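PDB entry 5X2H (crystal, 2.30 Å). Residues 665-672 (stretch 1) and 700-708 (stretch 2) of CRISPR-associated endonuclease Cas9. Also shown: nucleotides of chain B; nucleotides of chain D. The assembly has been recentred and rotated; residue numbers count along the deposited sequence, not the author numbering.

Stretch 1 665-672: LGKIRKVN
Stretch 2 700-708: IYTMDFALK

How are the two backbones arranged? Stretch 1 leaves a helix at Gly666, whose positive phi (88/9) would jam a CB against the preceding carbonyl oxygen. Lys667 keeps helix-like angles (-68/-25), and the chain is extended at Ile668 (-142/161) and on through Arg669, Lys670 and Val671 (phi/psi -120/158, -124/103, -111/129) as a strand. Stretch 2 is extended at Ile700 (-128/120), then forms a helix from Thr702 to Leu707. The strand and helix axes come within 10.8 Å, their N-to-C directions 49° apart. Register is set by Gly666 CA lying 8.2 Å from Asp704 CA and Arg669 CA 8.3 Å from Met703 CA, spacings that leave room for side chains between the backbones.

What does Tyr701 do at the N-cap? With phi/psi -109/168 and chi1 m (chi2 86°), it directs its CB toward stretch 1, and its CD1 sits 3.5 Å from Arg669 NH2, near the guanidinium plane. Its backbone N donates to Asp704 OD2 at 2.9 Å, so a helix side chain reaches back to satisfy an amide at the helix start. The phenol OH donates to OP2 of DA4 in chain D at 2.6 Å, tying this corner to the DNA backbone, as suits a Cas9 endonuclease.

How does Met703 meet Arg669? Its CA-to-CB bond points toward stretch 1, and its chi angles are t, p, p. Met703 CG lies over one face of the guanidinium, while the closest pair of the two residues is Met703 CG and Arg669 CD, 3.7 Å apart. Farther out, Met703 CE meets Val671 CG1 at 3.7 Å; Val671, chi1 m, has its CA-to-CB bond directed toward stretch 2, making an apolar contact two residues along the strand.

Why is Asp704 the polar centre of the contact? Its CB points sideways, but chi1 m and chi2 -52° bring the carboxylate to Arg669, whose side chain is m, m, t with chi4 162°. Charge and shape match in a two-pronged salt bridge: Arg669 NH1 donates to Asp704 OD1 at 3.0 Å, and Arg669 NH2 makes a weak hydrogen bond to Asp704 OD2, also 3.0 Å. Asp704 OD2 thus accepts from both the arginine and the Tyr701 amide.

What does the end of the helix add to the contact? Phe705 (chi1 t) and Ala706 lie out of reach of stretch 1. The CA-to-CB bond of Leu707 (m, t) points toward stretch 1, with Leu707 CD1 4.2 Å from Arg669 NH1. Lys708 then takes positive phi (58/30) in a Schellman motif, its N donating to Phe705 O at 3.0 Å.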

ATOM      1  N   LEU A 665      16.775  27.320  12.596  1.00 43.63           N
ATOM      2  CA  LEU A 665      17.036  26.220  13.512  1.00 41.07           C
ATOM      3  C   LEU A 665      16.350  24.922  13.111  1.00 42.65           C
ATOM      4  O   LEU A 665      16.671  23.871  13.676  1.00 41.42           O
ATOM      5  CB  LEU A 665      16.598  26.603  14.931  1.00 37.82           C
ATOM      6  CG  LEU A 665      17.428  27.685  15.620  1.00 38.43           C
ATOM      7  CD1 LEU A 665      16.728  28.181  16.874  1.00 38.23           C
ATOM      8  CD2 LEU A 665      18.810  27.156  15.956  1.00 37.55           C
ATOM      9  N   GLY A 666      15.420  24.965  12.162  1.00 42.64           N
ATOM     10  CA  GLY A 666      14.698  23.779  11.761  1.00 36.75           C
ATOM     11  C   GLY A 666      13.447  23.489  12.556  1.00 36.08           C
ATOM     12  O   GLY A 666      12.872  22.406  12.396  1.00 36.52           O
ATOM     13  N   LYS A 667      13.012  24.413  13.418  1.00 34.38           N
ATOM     14  CA  LYS A 667      11.766  24.217  14.153  1.00 36.01           C
ATOM     15  C   LYS A 667      10.563  24.266  13.223  1.00 35.79           C
ATOM     16  O   LYS A 667       9.512  23.695  13.535  1.00 37.02           O
ATOM     17  CB  LYS A 667      11.635  25.269  15.256  1.00 35.88           C
ATOM     18  CG  LYS A 667      12.724  25.194  16.316  1.00 37.38           C
ATOM     19  CD  LYS A 667      12.666  26.386  17.258  1.00 37.46           C
ATOM     20  CE  LYS A 667      11.323  26.472  17.963  1.00 35.82           C
ATOM     21  NZ  LYS A 667      11.084  25.301  18.845  1.00 37.09           N
ATOM     22  N   ILE A 668      10.698  24.955  12.090  1.00 33.36           N
ATOM     23  CA  ILE A 668       9.725  24.935  11.009  1.00 33.14           C
ATOM     24  C   ILE A 668      10.499  24.957   9.700  1.00 37.09           C
ATOM     25  O   ILE A 668      11.677  25.323   9.653  1.00 38.00           O
ATOM     26  CB  ILE A 668       8.734  26.121  11.058  1.00 33.81           C
ATOM     27  CG1 ILE A 668       9.493  27.442  11.226  1.00 37.73           C
ATOM     28  CG2 ILE A 668       7.703  25.918  12.156  1.00 29.05           C
ATOM     29  CD1 ILE A 668       8.609  28.678  11.160  1.00 37.75           C
ATOM     30  N   ARG A 669       9.822  24.557   8.628  1.00 33.90           N
ATOM     31  CA  ARG A 669      10.421  24.513   7.307  1.00 35.79           C
ATOM     32  C   ARG A 669       9.653  25.425   6.361  1.00 41.36           C
ATOM     33  O   ARG A 669       8.482  25.747   6.582  1.00 41.37           O
ATOM     34  CB  ARG A 669      10.441  23.086   6.747  1.00 32.19           C
ATOM     35  CG  ARG A 669      10.843  22.025   7.754  1.00 31.83           C
ATOM     36  CD  ARG A 669      12.321  22.078   8.090  1.00 32.67           C
ATOM     37  NE  ARG A 669      12.658  21.109   9.130  1.00 33.38           N
ATOM     38  CZ  ARG A 669      13.891  20.688   9.394  1.00 30.46           C
ATOM     39  NH1 ARG A 669      14.917  21.143   8.689  1.00 28.52           N
ATOM     40  NH2 ARG A 669      14.096  19.802  10.360  1.00 29.32           N
ATOM     41  N   LYS A 670      10.334  25.835   5.297  1.00 43.17           N
ATOM     42  CA  LYS A 670       9.738  26.619   4.220  1.00 44.22           C
ATOM     43  C   LYS A 670       9.987  25.858   2.922  1.00 43.67           C
ATOM     44  O   LYS A 670      11.104  25.874   2.395  1.00 44.17           O
ATOM     45  CB  LYS A 670      10.327  28.026   4.175  1.00 49.68           C
ATOM     46  CG  LYS A 670       9.306  29.119   3.906  1.00 56.76           C
ATOM     47  CD  LYS A 670       9.628  29.896   2.642  1.00 61.11           C
ATOM     48  CE  LYS A 670       9.918  31.355   2.938  1.00 65.93           C
ATOM     49  NZ  LYS A 670      11.187  31.528   3.693  1.00 68.83           N
ATOM     50  N   VAL A 671       8.960  25.178   2.418  1.00 41.91           N
ATOM     51  CA  VAL A 671       9.042  24.445   1.159  1.00 44.85           C
ATOM     52  C   VAL A 671       8.167  25.158   0.136  1.00 47.56           C
ATOM     53  O   VAL A 671       7.009  25.488   0.420  1.00 52.12           O
ATOM     54  CB  VAL A 671       8.638  22.965   1.325  1.00 42.88           C
ATOM     55  CG1 VAL A 671       9.488  22.303   2.404  1.00 42.68           C
ATOM     56  CG2 VAL A 671       7.158  22.810   1.656  1.00 41.84           C
ATOM     57  N   ASN A 672       8.738  25.432  -1.038  1.00 47.32           N
ATOM     58  CA  ASN A 672       8.018  26.103  -2.125  1.00 55.12           C
ATOM     59  C   ASN A 672       7.394  27.417  -1.662  1.00 58.72           C
ATOM     60  O   ASN A 672       6.319  27.807  -2.123  1.00 64.59           O
ATOM     61  CB  ASN A 672       6.953  25.185  -2.726  1.00 55.86           C
ATOM     62  CG  ASN A 672       7.529  23.865  -3.205  1.00 61.68           C
ATOM     63  OD1 ASN A 672       8.637  23.820  -3.744  1.00 66.79           O
ATOM     64  ND2 ASN A 672       6.787  22.779  -2.997  1.00 57.56           N
ATOM     65  N   ILE A 700      16.687  15.481  15.122  1.00 33.06           N
ATOM     66  CA  ILE A 700      16.934  15.194  13.712  1.00 34.55           C
ATOM     67  C   ILE A 700      15.635  14.699  13.086  1.00 34.41           C
ATOM     68  O   ILE A 700      15.091  13.671  13.510  1.00 32.30           O
ATOM     69  CB  ILE A 700      18.059  14.162  13.528  1.00 38.68           C
ATOM     70  CG1 ILE A 700      19.348  14.668  14.184  1.00 41.82           C
ATOM     71  CG2 ILE A 700      18.283  13.872  12.053  1.00 36.35           C
ATOM     72  CD1 ILE A 700      20.528  13.739  14.020  1.00 46.34           C
ATOM     73  N   TYR A 701      15.150  15.419  12.077  1.00 28.27           N
ATOM     74  CA  TYR A 701      13.853  15.178  11.465  1.00 29.70           C
ATOM     75  C   TYR A 701      14.014  14.603  10.061  1.00 33.48           C
ATOM     76  O   TYR A 701      15.101  14.605   9.476  1.00 34.34           O
ATOM     77  CB  TYR A 701      13.032  16.475  11.424  1.00 29.87           C
ATOM     78  CG  TYR A 701      12.825  17.109  12.786  1.00 32.43           C
ATOM     79  CD1 TYR A 701      13.773  17.971  13.328  1.00 29.50           C
ATOM     80  CD2 TYR A 701      11.684  16.842  13.530  1.00 32.29           C
ATOM     81  CE1 TYR A 701      13.589  18.549  14.567  1.00 31.31           C
ATOM     82  CE2 TYR A 701      11.491  17.418  14.771  1.00 32.82           C
ATOM     83  CZ  TYR A 701      12.447  18.268  15.287  1.00 33.32           C
ATOM     84  OH  TYR A 701      12.256  18.842  16.523  1.00 34.63           O
ATOM     85  N   THR A 702      12.898  14.110   9.518  1.00 31.01           N
ATOM     86  CA  THR A 702      12.919  13.534   8.175  1.00 31.62           C
ATOM     87  C   THR A 702      13.409  14.545   7.147  1.00 33.57           C
ATOM     88  O   THR A 702      14.132  14.188   6.207  1.00 32.44           O
ATOM     89  CB  THR A 702      11.528  13.032   7.796  1.00 30.65           C
ATOM     90  OG1 THR A 702      10.565  14.061   8.063  1.00 33.26           O
ATOM     91  CG2 THR A 702      11.170  11.783   8.590  1.00 25.68           C
ATOM     92  N   MET A 703      13.028  15.814   7.310  1.00 29.65           N
ATOM     93  CA  MET A 703      13.487  16.844   6.384  1.00 31.24           C
ATOM     94  C   MET A 703      15.004  16.980   6.414  1.00 32.64           C
ATOM     95  O   MET A 703      15.635  17.193   5.374  1.00 36.19           O
ATOM     96  CB  MET A 703      12.821  18.181   6.708  1.00 28.68           C
ATOM     97  CG  MET A 703      13.321  19.323   5.846  1.00 33.24           C
ATOM     98  SD  MET A 703      13.133  18.985   4.079  1.00 37.93           S
ATOM     99  CE  MET A 703      11.421  19.434   3.828  1.00 33.76           C
ATOM    100  N   ASP A 704      15.607  16.855   7.600  1.00 30.12           N
ATOM    101  CA  ASP A 704      17.056  17.001   7.711  1.00 32.05           C
ATOM    102  C   ASP A 704      17.783  15.917   6.925  1.00 32.38           C
ATOM    103  O   ASP A 704      18.806  16.187   6.284  1.00 32.85           O
ATOM    104  CB  ASP A 704      17.470  16.973   9.182  1.00 34.51           C
ATOM    105  CG  ASP A 704      16.894  18.135   9.967  1.00 36.20           C
ATOM    106  OD1 ASP A 704      17.072  19.291   9.530  1.00 37.80           O
ATOM    107  OD2 ASP A 704      16.249  17.890  11.007  1.00 36.21           O
ATOM    108  N   PHE A 705      17.273  14.684   6.964  1.00 32.87           N
ATOM    109  CA  PHE A 705      17.859  13.622   6.154  1.00 36.17           C
ATOM    110  C   PHE A 705      17.675  13.899   4.667  1.00 37.52           C
ATOM    111  O   PHE A 705      18.571  13.623   3.863  1.00 40.12           O
ATOM    112  CB  PHE A 705      17.247  12.270   6.524  1.00 34.63           C
ATOM    113  CG  PHE A 705      17.728  11.132   5.665  1.00 33.50           C
ATOM    114  CD1 PHE A 705      18.956  10.539   5.905  1.00 36.28           C
ATOM    115  CD2 PHE A 705      16.952  10.655   4.622  1.00 35.60           C
ATOM    116  CE1 PHE A 705      19.406   9.494   5.117  1.00 39.52           C
ATOM    117  CE2 PHE A 705      17.394   9.608   3.828  1.00 38.67           C
ATOM    118  CZ  PHE A 705      18.623   9.027   4.076  1.00 39.99           C
ATOM    119  N   ALA A 706      16.514  14.438   4.285  1.00 36.02           N
ATOM    120  CA  ALA A 706      16.287  14.777   2.884  1.00 36.33           C
ATOM    121  C   ALA A 706      17.280  15.828   2.412  1.00 37.86           C
ATOM    122  O   ALA A 706      17.811  15.738   1.297  1.00 35.84           O
ATOM    123  CB  ALA A 706      14.854  15.264   2.685  1.00 32.30           C
ATOM    124  N   LEU A 707      17.546  16.832   3.251  1.00 35.69           N
ATOM    125  CA  LEU A 707      18.521  17.865   2.927  1.00 37.03           C
ATOM    126  C   LEU A 707      19.950  17.349   2.968  1.00 37.73           C
ATOM    127  O   LEU A 707      20.850  18.038   2.476  1.00 40.90           O
ATOM    128  CB  LEU A 707      18.370  19.044   3.893  1.00 38.90           C
ATOM    129  CG  LEU A 707      17.037  19.795   3.864  1.00 39.36           C
ATOM    130  CD1 LEU A 707      16.945  20.773   5.035  1.00 33.01           C
ATOM    131  CD2 LEU A 707      16.865  20.522   2.533  1.00 30.44           C
ATOM    132  N   LYS A 708      20.175  16.168   3.548  1.00 40.21           N
ATOM    133  CA  LYS A 708      21.510  15.593   3.705  1.00 44.12           C
ATOM    134  C   LYS A 708      22.433  16.512   4.503  1.00 46.18           C
ATOM    135  O   LYS A 708      23.651  16.512   4.310  1.00 48.75           O
ATOM    136  CB  LYS A 708      22.130  15.246   2.348  1.00 48.50           C
ATOM    137  CG  LYS A 708      21.380  14.157   1.595  1.00 47.32           C
ATOM    138  CD  LYS A 708      21.343  12.871   2.407  1.00 49.35           C
ATOM    139  CE  LYS A 708      20.560  11.778   1.701  1.00 52.61           C
ATOM    140  NZ  LYS A 708      19.117  12.120   1.596  1.00 54.74           N
TER
ATOM    141  P     A B  50       8.859  19.537  -3.514  1.00 40.75           P
ATOM    142  OP1   A B  50       8.799  20.920  -4.041  1.00 38.05           O
ATOM    143  OP2   A B  50       9.128  18.399  -4.427  1.00 41.39           O
ATOM    144  O5'   A B  50       9.963  19.521  -2.366  1.00 42.75           O
ATOM    145  C5'   A B  50      10.157  20.645  -1.519  1.00 40.27           C
ATOM    146  C4'   A B  50      11.457  20.532  -0.768  1.00 39.24           C
ATOM    147  O4'   A B  50      11.465  19.287  -0.021  1.00 39.28           O
ATOM    148  C3'   A B  50      12.707  20.464  -1.632  1.00 41.39           C
ATOM    149  O3'   A B  50      13.189  21.743  -1.997  1.00 46.63           O
ATOM    150  C2'   A B  50      13.680  19.679  -0.766  1.00 41.21           C
ATOM    151  O2'   A B  50      14.256  20.515   0.227  1.00 46.01           O
ATOM    152  C1'   A B  50      12.742  18.693  -0.077  1.00 37.65           C
ATOM    153  N9    A B  50      12.623  17.431  -0.831  1.00 35.94           N
ATOM    154  C8    A B  50      11.499  16.941  -1.448  1.00 35.00           C
ATOM    155  N7    A B  50      11.688  15.785  -2.039  1.00 35.66           N
ATOM    156  C5    A B  50      13.024  15.500  -1.797  1.00 35.22           C
ATOM    157  C6    A B  50      13.840  14.415  -2.167  1.00 37.35           C
ATOM    158  N6    A B  50      13.409  13.377  -2.882  1.00 31.52           N
ATOM    159  N1    A B  50      15.130  14.434  -1.766  1.00 41.13           N
ATOM    160  C2    A B  50      15.559  15.478  -1.043  1.00 39.54           C
ATOM    161  N3    A B  50      14.889  16.555  -0.638  1.00 35.75           N
ATOM    162  C4    A B  50      13.612  16.505  -1.052  1.00 34.01           C
ATOM    163  P    DA D   4       8.725  19.596  16.455  1.00 39.92           P
ATOM    164  OP1  DA D   4       9.039  20.486  15.311  1.00 30.03           O
ATOM    165  OP2  DA D   4       9.801  18.949  17.245  1.00 30.38           O
ATOM    166  O5'  DA D   4       7.838  20.397  17.506  1.00 39.05           O
ATOM    167  C5'  DA D   4       6.653  21.045  17.095  1.00 35.90           C
ATOM    168  C4'  DA D   4       5.992  21.698  18.288  1.00 34.00           C
ATOM    169  O4'  DA D   4       5.188  20.713  19.003  1.00 31.31           O
ATOM    170  C3'  DA D   4       6.979  22.255  19.329  1.00 29.70           C
ATOM    171  O3'  DA D   4       6.468  23.446  19.876  1.00 36.66           O
ATOM    172  C2'  DA D   4       6.984  21.154  20.377  1.00 26.60           C
ATOM    173  C1'  DA D   4       5.511  20.815  20.363  1.00 30.96           C
ATOM    174  N9   DA D   4       5.161  19.595  21.081  1.00 32.52           N
ATOM    175  C8   DA D   4       5.964  18.520  21.342  1.00 31.92           C
ATOM    176  N7   DA D   4       5.376  17.584  22.051  1.00 33.55           N
ATOM    177  C5   DA D   4       4.107  18.095  22.285  1.00 34.60           C
ATOM    178  C6   DA D   4       2.991  17.594  22.987  1.00 37.19           C
ATOM    179  N6   DA D   4       2.980  16.408  23.603  1.00 37.22           N
ATOM    180  N1   DA D   4       1.878  18.358  23.022  1.00 35.99           N
ATOM    181  C2   DA D   4       1.892  19.544  22.408  1.00 34.75           C
ATOM    182  N3   DA D   4       2.878  20.121  21.725  1.00 34.92           N
ATOM    183  C4   DA D   4       3.965  19.334  21.699  1.00 33.14           C
ATOM    184  P     U B  80      17.516   3.203   4.972  1.00 45.98           P
ATOM    185  OP1   U B  80      16.215   3.721   4.482  1.00 50.74           O
ATOM    186  OP2   U B  80      18.064   1.941   4.419  1.00 44.19           O
ATOM    187  O5'   U B  80      18.608   4.342   4.758  1.00 46.70           O
ATOM    188  C5'   U B  80      18.711   5.023   3.511  1.00 45.10           C
ATOM    189  C4'   U B  80      20.131   5.432   3.195  1.00 46.43           C
ATOM    190  O4'   U B  80      20.528   6.531   4.062  1.00 44.69           O
ATOM    191  C3'   U B  80      21.194   4.345   3.375  1.00 47.41           C
ATOM    192  O3'   U B  80      22.212   4.524   2.390  1.00 49.21           O
ATOM    193  C2'   U B  80      21.772   4.676   4.747  1.00 47.95           C
ATOM    194  O2'   U B  80      23.075   4.181   4.982  1.00 50.36           O
ATOM    195  C1'   U B  80      21.739   6.199   4.712  1.00 46.42           C
ATOM    196  N1    U B  80      21.778   6.851   6.026  1.00 47.41           N
ATOM    197  C2    U B  80      22.831   7.719   6.232  1.00 49.52           C
ATOM    198  O2    U B  80      23.679   7.935   5.382  1.00 51.69           O
ATOM    199  N3    U B  80      22.855   8.322   7.462  1.00 48.14           N
ATOM    200  C4    U B  80      21.948   8.143   8.483  1.00 47.06           C
ATOM    201  O4    U B  80      22.107   8.758   9.537  1.00 49.09           O
ATOM    202  C5    U B  80      20.886   7.229   8.193  1.00 46.32           C
ATOM    203  C6    U B  80      20.835   6.625   7.000  1.00 46.17           C